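PDB 1Q6W: monoamine oxidase regulatory protein, putative from Archaeoglobus fulgidus, which is of unknown function but has a MaoC-like hot dog fold and may act as a hydratase or dehydratase on acyl thioesters. Local coordinates for residues Ile13-Ile18 / Gly130-Lys135; Thr34-Phe39 / Pro64-Met69. All coordinates share one frame; numbering follows the deposited sequence.

Interaction 1 of 2, residues Ile13-Ile18 / Gly130-Lys135; sequences IYFESI and GVVTYK
The CA of G130 sits over the centre of one face of the F15 ring, 3.6 Å from the centroid and 9° off the ring normal, a CH-pi contact. The glycine has no side chain to push the ring off the strand, and a chi1 of -173° sets CG of F15 anti to its backbone N, on the way to the strand. At V131 the backbone does the work. The carbonyl O of V131 meets the rim of the F15 ring near its plane, 3.6 Å from CE1, while the CB of V131 points away from 13-18. The CB of V132 points toward 13-18, and both methyls are used: CG2 touches F15 CE1 at 3.6 Å, near the plane of the ring at its edge, and CG1 meets I18 CG2 at 3.9 Å. Farther on, the hydroxyl of Y134 just reaches I18, with OH 4.4 Å from CG2, while the Y134 ring lies almost parallel to that of Y151. K122 joins from strand 112-126, making a cation-pi contact with F15 and hydrogen bonds to the carbonyls of F15 and I18. This is an N-terminal loop laid over the start of strand 129-139, an inner strand of the antiparallel hot dog sheet.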
loop_
_atom_site.group_PDB
_atom_site.type_symbol
_atom_site.label_atom_id
_atom_site.label_comp_id
_atom_site.label_asym_id
_atom_site.label_seq_id
_atom_site.Cartn_x
_atom_site.Cartn_y
_atom_site.Cartn_z
ATOM N N ILE A 13 -1.952 -16.849 18.561
ATOM C CA ILE A 13 -1.918 -17.859 17.516
ATOM C C ILE A 13 -0.490 -18.001 17.042
ATOM O O ILE A 13 0.144 -17.023 16.674
ATOM C CB ILE A 13 -2.784 -17.474 16.299
ATOM C CG1 ILE A 13 -2.557 -16.002 15.947
ATOM C CG2 ILE A 13 -4.238 -17.798 16.576
ATOM C CD1 ILE A 13 -3.245 -15.571 14.668
ATOM N N TYR A 14 0.017 -19.224 17.055
ATOM C CA TYR A 14 1.376 -19.461 16.602
ATOM C C TYR A 14 1.382 -20.031 15.180
ATOM O O TYR A 14 0.341 -20.413 14.649
ATOM C CB TYR A 14 2.088 -20.402 17.573
ATOM C CG TYR A 14 2.131 -19.874 18.986
ATOM C CD1 TYR A 14 1.086 -20.113 19.876
ATOM C CD2 TYR A 14 3.208 -19.108 19.428
ATOM C CE1 TYR A 14 1.116 -19.602 21.175
ATOM C CE2 TYR A 14 3.246 -18.594 20.715
ATOM C CZ TYR A 14 2.199 -18.845 21.586
ATOM O OH TYR A 14 2.250 -18.353 22.870
ATOM N N PHE A 15 2.559 -20.072 14.574
ATOM C CA PHE A 15 2.717 -20.575 13.219
ATOM C C PHE A 15 1.985 -21.893 12.964
ATOM O O PHE A 15 1.271 -22.036 11.969
ATOM C CB PHE A 15 4.203 -20.738 12.909
ATOM C CG PHE A 15 4.490 -21.098 11.482
ATOM C CD1 PHE A 15 4.062 -20.282 10.444
ATOM C CD2 PHE A 15 5.206 -22.246 11.173
ATOM C CE1 PHE A 15 4.342 -20.603 9.124
ATOM C CE2 PHE A 15 5.488 -22.569 9.859
ATOM C CZ PHE A 15 5.054 -21.744 8.831
ATOM N N GLU A 16 2.157 -22.851 13.869
ATOM C CA GLU A 16 1.536 -24.166 13.737
ATOM C C GLU A 16 0.017 -24.156 13.815
ATOM O O GLU A 16 -0.631 -25.068 13.313
ATOM C CB GLU A 16 2.104 -25.133 14.789
ATOM C CG GLU A 16 2.745 -24.471 16.002
ATOM C CD GLU A 16 4.165 -23.980 15.737
ATOM O OE1 GLU A 16 4.352 -23.090 14.888
ATOM O OE2 GLU A 16 5.105 -24.487 16.379
ATOM N N SER A 17 -0.549 -23.131 14.444
ATOM C CA SER A 17 -2.003 -23.013 14.576
ATOM C C SER A 17 -2.657 -22.577 13.264
ATOM O O SER A 17 -3.810 -22.905 13.000
ATOM C CB SER A 17 -2.364 -21.996 15.658
ATOM O OG SER A 17 -1.855 -22.384 16.916
ATOM N N ILE A 18 -1.914 -21.829 12.448
ATOM C CA ILE A 18 -2.426 -21.336 11.173
ATOM C C ILE A 18 -2.415 -22.441 10.128
ATOM O O ILE A 18 -1.364 -23.032 9.848
ATOM C CB ILE A 18 -1.570 -20.166 10.629
ATOM C CG1 ILE A 18 -1.303 -19.135 11.727
ATOM C CG2 ILE A 18 -2.283 -19.504 9.462
ATOM C CD1 ILE A 18 -2.540 -18.513 12.305
ATOM N N GLY A 130 7.840 -18.849 11.337
ATOM C CA GLY A 130 7.608 -19.225 9.953
ATOM C C GLY A 130 6.815 -18.127 9.265
ATOM O O GLY A 130 6.198 -17.302 9.937
ATOM N N VAL A 131 6.835 -18.090 7.937
ATOM C CA VAL A 131 6.077 -17.065 7.236
ATOM C C VAL A 131 4.779 -17.631 6.674
ATOM O O VAL A 131 4.747 -18.726 6.108
ATOM C CB VAL A 131 6.883 -16.423 6.082
ATOM C CG1 VAL A 131 8.142 -15.782 6.620
ATOM C CG2 VAL A 131 7.225 -17.458 5.052
ATOM N N VAL A 132 3.700 -16.879 6.855
ATOM C CA VAL A 132 2.396 -17.275 6.362
ATOM C C VAL A 132 2.037 -16.326 5.236
ATOM O O VAL A 132 2.240 -15.115 5.347
ATOM C CB VAL A 132 1.336 -17.183 7.483
ATOM C CG1 VAL A 132 -0.050 -17.554 6.946
ATOM C CG2 VAL A 132 1.743 -18.098 8.638
ATOM N N THR A 133 1.527 -16.875 4.143
ATOM C CA THR A 133 1.130 -16.048 3.013
ATOM C C THR A 133 -0.390 -16.033 2.849
ATOM O O THR A 133 -1.039 -17.082 2.879
ATOM C CB THR A 133 1.771 -16.547 1.713
ATOM O OG1 THR A 133 3.190 -16.391 1.812
ATOM C CG2 THR A 133 1.236 -15.751 0.501
ATOM N N TYR A 134 -0.946 -14.841 2.665
ATOM C CA TYR A 134 -2.386 -14.693 2.524
ATOM C C TYR A 134 -2.769 -14.177 1.162
ATOM O O TYR A 134 -2.028 -13.419 0.542
ATOM C CB TYR A 134 -2.934 -13.719 3.579
ATOM C CG TYR A 134 -2.634 -14.102 5.007
ATOM C CD1 TYR A 134 -1.363 -13.905 5.558
ATOM C CD2 TYR A 134 -3.628 -14.659 5.824
ATOM C CE1 TYR A 134 -1.095 -14.256 6.892
ATOM C CE2 TYR A 134 -3.374 -15.010 7.140
ATOM C CZ TYR A 134 -2.111 -14.809 7.673
ATOM O OH TYR A 134 -1.878 -15.164 8.994
ATOM N N LYS A 135 -3.939 -14.585 0.700
ATOM C CA LYS A 135 -4.449 -14.110 -0.570
ATOM C C LYS A 135 -5.530 -13.104 -0.200
ATOM O O LYS A 135 -6.482 -13.440 0.501
ATOM C CB LYS A 135 -5.059 -15.251 -1.383
ATOM C CG LYS A 135 -5.469 -14.839 -2.780
ATOM C CD LYS A 135 -6.088 -16.006 -3.540
ATOM C CE LYS A 135 -6.272 -15.684 -5.026
ATOM N NZ LYS A 135 -7.158 -14.505 -5.263
#

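Interaction 2 of 2, residues Thr34-Phe39 / Pro64-Met69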
loop_
_atom_site.group_PDB
_atom_site.type_symbol
_atom_site.label_atom_id
_atom_site.label_comp_id
_atom_site.label_asym_id
_atom_site.label_seq_id
_atom_site.Cartn_x
_atom_site.Cartn_y
_atom_site.Cartn_z
ATOM N N THR A 34 -14.414 11.926 1.986
ATOM C CA THR A 34 -13.568 12.139 3.155
ATOM C C THR A 34 -12.396 11.144 3.169
ATOM O O THR A 34 -11.258 11.502 3.519
ATOM C CB THR A 34 -14.397 11.997 4.463
ATOM O OG1 THR A 34 -15.389 13.029 4.500
ATOM C CG2 THR A 34 -13.504 12.126 5.710
ATOM N N ASP A 35 -12.691 9.900 2.801
ATOM C CA ASP A 35 -11.680 8.847 2.722
ATOM C C ASP A 35 -10.611 9.234 1.706
ATOM O O ASP A 35 -9.406 9.195 2.009
ATOM C CB ASP A 35 -12.313 7.515 2.286
ATOM C CG ASP A 35 -12.952 6.757 3.433
ATOM O OD1 ASP A 35 -13.969 6.058 3.199
ATOM O OD2 ASP A 35 -12.434 6.843 4.574
ATOM N N ILE A 36 -11.060 9.597 0.503
ATOM C CA ILE A 36 -10.153 9.979 -0.580
ATOM C C ILE A 36 -9.292 11.164 -0.166
ATOM O O ILE A 36 -8.065 11.126 -0.298
ATOM C CB ILE A 36 -10.909 10.410 -1.875
ATOM C CG1 ILE A 36 -11.939 9.368 -2.295
ATOM C CG2 ILE A 36 -9.927 10.616 -2.992
ATOM C CD1 ILE A 36 -11.367 8.093 -2.690
ATOM N N TRP A 37 -9.940 12.223 0.316
ATOM C CA TRP A 37 -9.208 13.408 0.735
ATOM C C TRP A 37 -8.228 13.159 1.888
ATOM O O TRP A 37 -7.115 13.680 1.902
ATOM C CB TRP A 37 -10.180 14.537 1.078
ATOM C CG TRP A 37 -10.304 15.492 -0.078
ATOM C CD1 TRP A 37 -9.752 16.741 -0.172
ATOM C CD2 TRP A 37 -10.870 15.211 -1.365
ATOM N NE1 TRP A 37 -9.930 17.243 -1.436
ATOM C CE2 TRP A 37 -10.606 16.324 -2.190
ATOM C CE3 TRP A 37 -11.572 14.121 -1.901
ATOM C CZ2 TRP A 37 -11.011 16.383 -3.527
ATOM C CZ3 TRP A 37 -11.975 14.178 -3.227
ATOM C CH2 TRP A 37 -11.690 15.305 -4.032
ATOM N N THR A 38 -8.626 12.351 2.852
ATOM C CA THR A 38 -7.734 12.061 3.946
ATOM C C THR A 38 -6.465 11.400 3.415
ATOM O O THR A 38 -5.340 11.749 3.813
ATOM C CB THR A 38 -8.410 11.135 4.971
ATOM O OG1 THR A 38 -9.509 11.832 5.577
ATOM C CG2 THR A 38 -7.427 10.704 6.034
ATOM N N PHE A 39 -6.641 10.434 2.520
ATOM C CA PHE A 39 -5.486 9.740 1.980
ATOM C C PHE A 39 -4.614 10.724 1.210
ATOM O O PHE A 39 -3.391 10.695 1.319
ATOM C CB PHE A 39 -5.914 8.598 1.076
ATOM C CG PHE A 39 -4.803 7.661 0.744
ATOM C CD1 PHE A 39 -4.362 6.734 1.680
ATOM C CD2 PHE A 39 -4.161 7.725 -0.494
ATOM C CE1 PHE A 39 -3.299 5.891 1.386
ATOM C CE2 PHE A 39 -3.101 6.884 -0.791
ATOM C CZ PHE A 39 -2.671 5.972 0.146
ATOM N N PRO A 64 -14.502 10.796 -10.514
ATOM C CA PRO A 64 -13.235 10.600 -9.805
ATOM C C PRO A 64 -13.299 9.255 -9.111
ATOM O O PRO A 64 -14.392 8.775 -8.838
ATOM C CB PRO A 64 -13.190 11.783 -8.838
ATOM C CG PRO A 64 -14.617 12.133 -8.639
ATOM C CD PRO A 64 -15.240 11.955 -9.991
ATOM N N ILE A 65 -12.144 8.642 -8.853
ATOM C CA ILE A 65 -12.089 7.334 -8.200
ATOM C C ILE A 65 -11.106 7.282 -7.020
ATOM O O ILE A 65 -10.203 8.117 -6.892
ATOM C CB ILE A 65 -11.687 6.216 -9.201
ATOM C CG1 ILE A 65 -10.261 6.444 -9.723
ATOM C CG2 ILE A 65 -12.642 6.188 -10.360
ATOM C CD1 ILE A 65 -9.730 5.280 -10.602
ATOM N N ALA A 66 -11.273 6.277 -6.168
ATOM C CA ALA A 66 -10.405 6.130 -5.013
ATOM C C ALA A 66 -9.000 5.728 -5.417
ATOM O O ALA A 66 -8.806 5.142 -6.466
ATOM C CB ALA A 66 -10.982 5.095 -4.060
ATOM N N GLN A 67 -8.021 6.048 -4.580
ATOM C CA GLN A 67 -6.654 5.686 -4.871
ATOM C C GLN A 67 -6.504 4.195 -4.625
ATOM O O GLN A 67 -7.076 3.666 -3.678
ATOM C CB GLN A 67 -5.683 6.455 -3.977
ATOM C CG GLN A 67 -5.819 7.957 -4.070
ATOM C CD GLN A 67 -6.801 8.533 -3.039
ATOM O OE1 GLN A 67 -7.852 7.930 -2.762
ATOM N NE2 GLN A 67 -6.470 9.711 -2.486
ATOM N N GLY A 68 -5.739 3.511 -5.473
ATOM C CA GLY A 68 -5.530 2.087 -5.278
ATOM C C GLY A 68 -4.874 1.802 -3.944
ATOM O O GLY A 68 -5.250 0.841 -3.278
HETATM N N MSE A 69 -3.887 2.618 -3.556
HETATM C CA MSE A 69 -3.232 2.438 -2.260
HETATM C C MSE A 69 -4.233 2.599 -1.115
HETATM O O MSE A 69 -4.076 1.968 -0.066
HETATM C CB MSE A 69 -2.095 3.440 -2.082
HETATM C CG MSE A 69 -0.825 3.061 -2.822
HETATM SE SE MSE A 69 -0.192 1.315 -2.338
HETATM C CE MSE A 69 0.499 1.704 -0.576
#
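The side-chain amide of Q67 reaches across to the helix of I36, and one nearly straight hydrogen bond joins them: NE2 of Q67 donates to the backbone O of I36 at 3.1 Å, with an N-H...O angle of 171°. The acceptor lies in the amide plane of Q67, whereas the donor stands somewhat out of the carbonyl plane of I36. A bend at chi2 (91°) carries CD of Q67 round toward that carbonyl. Van der Waals contacts flank the bond. CG2 of I36 rests 3.4 Å from Q67 OE1, and its CD1 reaches over A66, although so closely in the model that the detail there is doubtful. F39 presents its ring edge to the amide, CD2 being 3.6 Å from Q67 NE2, with the ring and amide planes 76° apart. The tip of the same ring, CZ, meets CB of selenomethionine M69 at 3.4 Å. M69 also packs on M69 of the second subunit, and F39 packs on S73 of the second subunit. Q67 occupies the N-cap position of helix 68-84, and its amide, bonded to I36 O, ties helix 33-43 to the start of that long helix of the hot dog fold, at the dimer interface.

From the N terminus, the chain runs through 13-18, makes strand 23-30, outermost in the sheet of this chain, and enters helix 33-43. Interaction 2 then closes the smaller loop, bringing 64-69 back to 34-39 after the short helices 48-51 and 53-57. Helix 68-84 and strands 92-103 and 112-126 follow before interaction 1 closes the larger loop at 130-135, so interaction 2 is wholly nested within it. The two lie on opposite sides of the chain's centre, 31 Å apart between centres. Interaction 1 joins the N-terminal loop to the sheet within one subunit; interaction 2 joins helix 33-43 to the loop leading into helix 68-84 and to its first turn, where the second subunit also packs.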